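Local coordinates for protein carbonic anhydrase (Geobacillus kaustophilus, PDB 3VNP) that catalyses the reversible hydration of carbon dioxide as a homotrimeric gamma-class carbonic anhydrase, with magnesium or zinc in its active site, at residues 55-60 and 77-82. Numbering follows the deposited sequence.
Sequences RVNIQD and GVTVGH. With MG (magnesium ion), chain G.
The amide end of Gln-59 reaches over the imidazole of His-82, its OE1 3.0 Å above the plane and over the ring centre, with amide and ring planes 80° apart. The chain gets there extended, CG anti to the carbonyl carbon (chi1 -72°) and CB and CG lying against Val-80 O. At the ring's edge the carboxylate of Asp-60 is nearly coplanar with it; ND1 faces OD2 in a weak bond that is doubtful, since OD2 sits too close to the ring, and OD2 forms a salt bridge with Arg-44 of the second subunit. NE2 of His-82 binds magnesium at 2.5 Å, a site completed by water and by His-65 and His-87 of the second subunit. Neighbouring coils of the left-handed beta-helix pair in parallel: Asn-57 N donates to Val-78 O, Val-80 N to Asn-57 O and Gln-59 N to Val-80 O, at 2.8 to 3.0 Å. On the inward face Ile-58 CG1 lies beside Val-80 CG2 (4.1 Å). An alanine in place of Gln-59 would remove OE1 from over the ring and would probably leave the imidazole freer to tilt. Coil pairing sets the strands in register, while the partly negative Gln-59 oxygen is likely to limit rotation of this interface metal ligand.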
ATOM      1  N   ARG A  55      -9.987 -21.366  -4.097  1.00 33.27           N
ATOM      2  CA  ARG A  55      -9.188 -21.012  -5.264  1.00 33.52           C
ATOM      3  C   ARG A  55      -9.089 -19.514  -5.515  1.00 33.17           C
ATOM      4  O   ARG A  55      -8.933 -19.076  -6.656  1.00 33.46           O
ATOM      5  CB  ARG A  55      -9.755 -21.683  -6.506  1.00 35.09           C
ATOM      6  CG  ARG A  55     -10.106 -23.130  -6.311  1.00 37.99           C
ATOM      7  CD  ARG A  55     -10.413 -23.771  -7.640  1.00 41.20           C
ATOM      8  NE  ARG A  55      -9.195 -24.188  -8.326  1.00 46.21           N
ATOM      9  CZ  ARG A  55      -8.923 -23.914  -9.599  1.00 49.77           C
ATOM     10  NH1 ARG A  55      -9.787 -23.209 -10.326  1.00 49.79           N
ATOM     11  NH2 ARG A  55      -7.795 -24.358 -10.150  1.00 49.06           N
ATOM     12  N   VAL A  56      -9.174 -18.733  -4.446  1.00 31.71           N
ATOM     13  CA  VAL A  56      -9.082 -17.281  -4.544  1.00 30.72           C
ATOM     14  C   VAL A  56      -7.650 -16.818  -4.284  1.00 29.72           C
ATOM     15  O   VAL A  56      -6.914 -17.467  -3.536  1.00 29.62           O
ATOM     16  CB  VAL A  56      -9.983 -16.602  -3.489  1.00 31.15           C
ATOM     17  CG1 VAL A  56      -9.740 -15.101  -3.486  1.00 29.76           C
ATOM     18  CG2 VAL A  56     -11.446 -16.927  -3.759  1.00 30.51           C
ATOM     19  N   ASN A  57      -7.240 -15.717  -4.909  1.00 28.00           N
ATOM     20  CA  ASN A  57      -5.906 -15.182  -4.646  1.00 25.89           C
ATOM     21  C   ASN A  57      -6.015 -13.712  -4.284  1.00 24.36           C
ATOM     22  O   ASN A  57      -6.609 -12.920  -5.012  1.00 23.89           O
ATOM     23  CB  ASN A  57      -4.941 -15.365  -5.828  1.00 25.26           C
ATOM     24  CG  ASN A  57      -5.305 -14.526  -7.033  1.00 29.56           C
ATOM     25  OD1 ASN A  57      -5.978 -14.997  -7.956  1.00 33.09           O
ATOM     26  ND2 ASN A  57      -4.860 -13.271  -7.037  1.00 28.54           N
ATOM     27  N   ILE A  58      -5.475 -13.373  -3.121  1.00 23.88           N
ATOM     28  CA  ILE A  58      -5.468 -12.007  -2.624  1.00 25.46           C
ATOM     29  C   ILE A  58      -3.998 -11.601  -2.615  1.00 26.15           C
ATOM     30  O   ILE A  58      -3.242 -11.950  -1.707  1.00 27.87           O
ATOM     31  CB  ILE A  58      -6.082 -11.949  -1.216  1.00 25.82           C
ATOM     32  CG1 ILE A  58      -7.570 -12.303  -1.313  1.00 25.97           C
ATOM     33  CG2 ILE A  58      -5.901 -10.562  -0.606  1.00 25.85           C
ATOM     34  CD1 ILE A  58      -8.275 -12.360   0.012  1.00 28.77           C
ATOM     35  N   GLN A  59      -3.601 -10.871  -3.651  1.00 25.72           N
ATOM     36  CA  GLN A  59      -2.215 -10.464  -3.820  1.00 25.88           C
ATOM     37  C   GLN A  59      -1.608  -9.497  -2.805  1.00 25.05           C
ATOM     38  O   GLN A  59      -2.307  -8.872  -2.007  1.00 23.58           O
ATOM     39  CB  GLN A  59      -2.014  -9.965  -5.257  1.00 26.66           C
ATOM     40  CG  GLN A  59      -2.044 -11.113  -6.270  1.00 27.80           C
ATOM     41  CD  GLN A  59      -2.115 -10.648  -7.708  1.00 29.85           C
ATOM     42  OE1 GLN A  59      -1.332  -9.802  -8.140  1.00 32.55           O
ATOM     43  NE2 GLN A  59      -3.058 -11.208  -8.464  1.00 28.61           N
ATOM     44  N   ASP A  60      -0.280  -9.429  -2.861  1.00 24.97           N
ATOM     45  CA  ASP A  60       0.590  -8.635  -1.995  1.00 26.26           C
ATOM     46  C   ASP A  60       0.124  -7.274  -1.507  1.00 26.92           C
ATOM     47  O   ASP A  60      -0.391  -6.465  -2.275  1.00 27.52           O
ATOM     48  CB  ASP A  60       1.935  -8.475  -2.694  1.00 27.04           C
ATOM     49  CG  ASP A  60       2.394  -9.765  -3.354  1.00 29.81           C
ATOM     50  OD1 ASP A  60       3.011 -10.623  -2.675  1.00 30.81           O
ATOM     51  OD2 ASP A  60       2.114  -9.928  -4.559  1.00 29.00           O
ATOM     52  N   GLY A  77     -12.777 -18.487  -6.906  1.00 31.63           N
ATOM     53  CA  GLY A  77     -12.055 -18.059  -8.094  1.00 31.44           C
ATOM     54  C   GLY A  77     -11.712 -16.591  -8.282  1.00 30.99           C
ATOM     55  O   GLY A  77     -11.192 -16.214  -9.333  1.00 31.03           O
ATOM     56  N   VAL A  78     -11.987 -15.758  -7.284  1.00 30.46           N
ATOM     57  CA  VAL A  78     -11.699 -14.331  -7.391  1.00 29.73           C
ATOM     58  C   VAL A  78     -10.206 -14.011  -7.368  1.00 29.80           C
ATOM     59  O   VAL A  78      -9.426 -14.637  -6.648  1.00 28.83           O
ATOM     60  CB  VAL A  78     -12.393 -13.535  -6.259  1.00 29.98           C
ATOM     61  CG1 VAL A  78     -11.832 -12.116  -6.186  1.00 29.14           C
ATOM     62  CG2 VAL A  78     -13.886 -13.488  -6.513  1.00 30.14           C
ATOM     63  N   THR A  79      -9.824 -13.030  -8.178  1.00 28.12           N
ATOM     64  CA  THR A  79      -8.445 -12.582  -8.257  1.00 27.51           C
ATOM     65  C   THR A  79      -8.391 -11.156  -7.724  1.00 27.10           C
ATOM     66  O   THR A  79      -9.042 -10.266  -8.257  1.00 27.35           O
ATOM     67  CB  THR A  79      -7.933 -12.582  -9.712  1.00 28.13           C
ATOM     68  OG1 THR A  79      -7.557 -13.908 -10.093  1.00 29.39           O
ATOM     69  CG2 THR A  79      -6.735 -11.671  -9.856  1.00 28.73           C
ATOM     70  N   VAL A  80      -7.635 -10.949  -6.655  1.00 26.86           N
ATOM     71  CA  VAL A  80      -7.489  -9.618  -6.079  1.00 26.74           C
ATOM     72  C   VAL A  80      -6.044  -9.182  -6.314  1.00 25.65           C
ATOM     73  O   VAL A  80      -5.102  -9.750  -5.753  1.00 23.12           O
ATOM     74  CB  VAL A  80      -7.803  -9.608  -4.556  1.00 29.00           C
ATOM     75  CG1 VAL A  80      -7.600  -8.207  -3.992  1.00 30.12           C
ATOM     76  CG2 VAL A  80      -9.246 -10.047  -4.314  1.00 29.29           C
ATOM     77  N   GLY A  81      -5.883  -8.178  -7.167  1.00 25.39           N
ATOM     78  CA  GLY A  81      -4.564  -7.677  -7.503  1.00 25.13           C
ATOM     79  C   GLY A  81      -3.781  -7.068  -6.353  1.00 25.21           C
ATOM     80  O   GLY A  81      -4.302  -6.843  -5.261  1.00 24.79           O
ATOM     81  N   HIS A  82      -2.513  -6.793  -6.623  1.00 25.30           N
ATOM     82  CA  HIS A  82      -1.608  -6.224  -5.643  1.00 25.14           C
ATOM     83  C   HIS A  82      -2.141  -4.978  -4.961  1.00 24.12           C
ATOM     84  O   HIS A  82      -2.820  -4.163  -5.575  1.00 24.10           O
ATOM     85  CB  HIS A  82      -0.284  -5.852  -6.308  1.00 25.97           C
ATOM     86  CG  HIS A  82       0.392  -6.987  -7.004  1.00 26.50           C
ATOM     87  ND1 HIS A  82       0.953  -8.047  -6.325  1.00 27.65           N
ATOM     88  CD2 HIS A  82       0.629  -7.212  -8.318  1.00 26.18           C
ATOM     89  CE1 HIS A  82       1.509  -8.874  -7.191  1.00 27.56           C
ATOM     90  NE2 HIS A  82       1.328  -8.390  -8.408  1.00 27.45           N
TER
HETATM   91 MG    MG G 202       0.987  -9.066 -10.804  1.00 19.94          MG
HETATM   92  O   HOH W   1      -0.414 -11.024 -11.453  1.00 53.96           O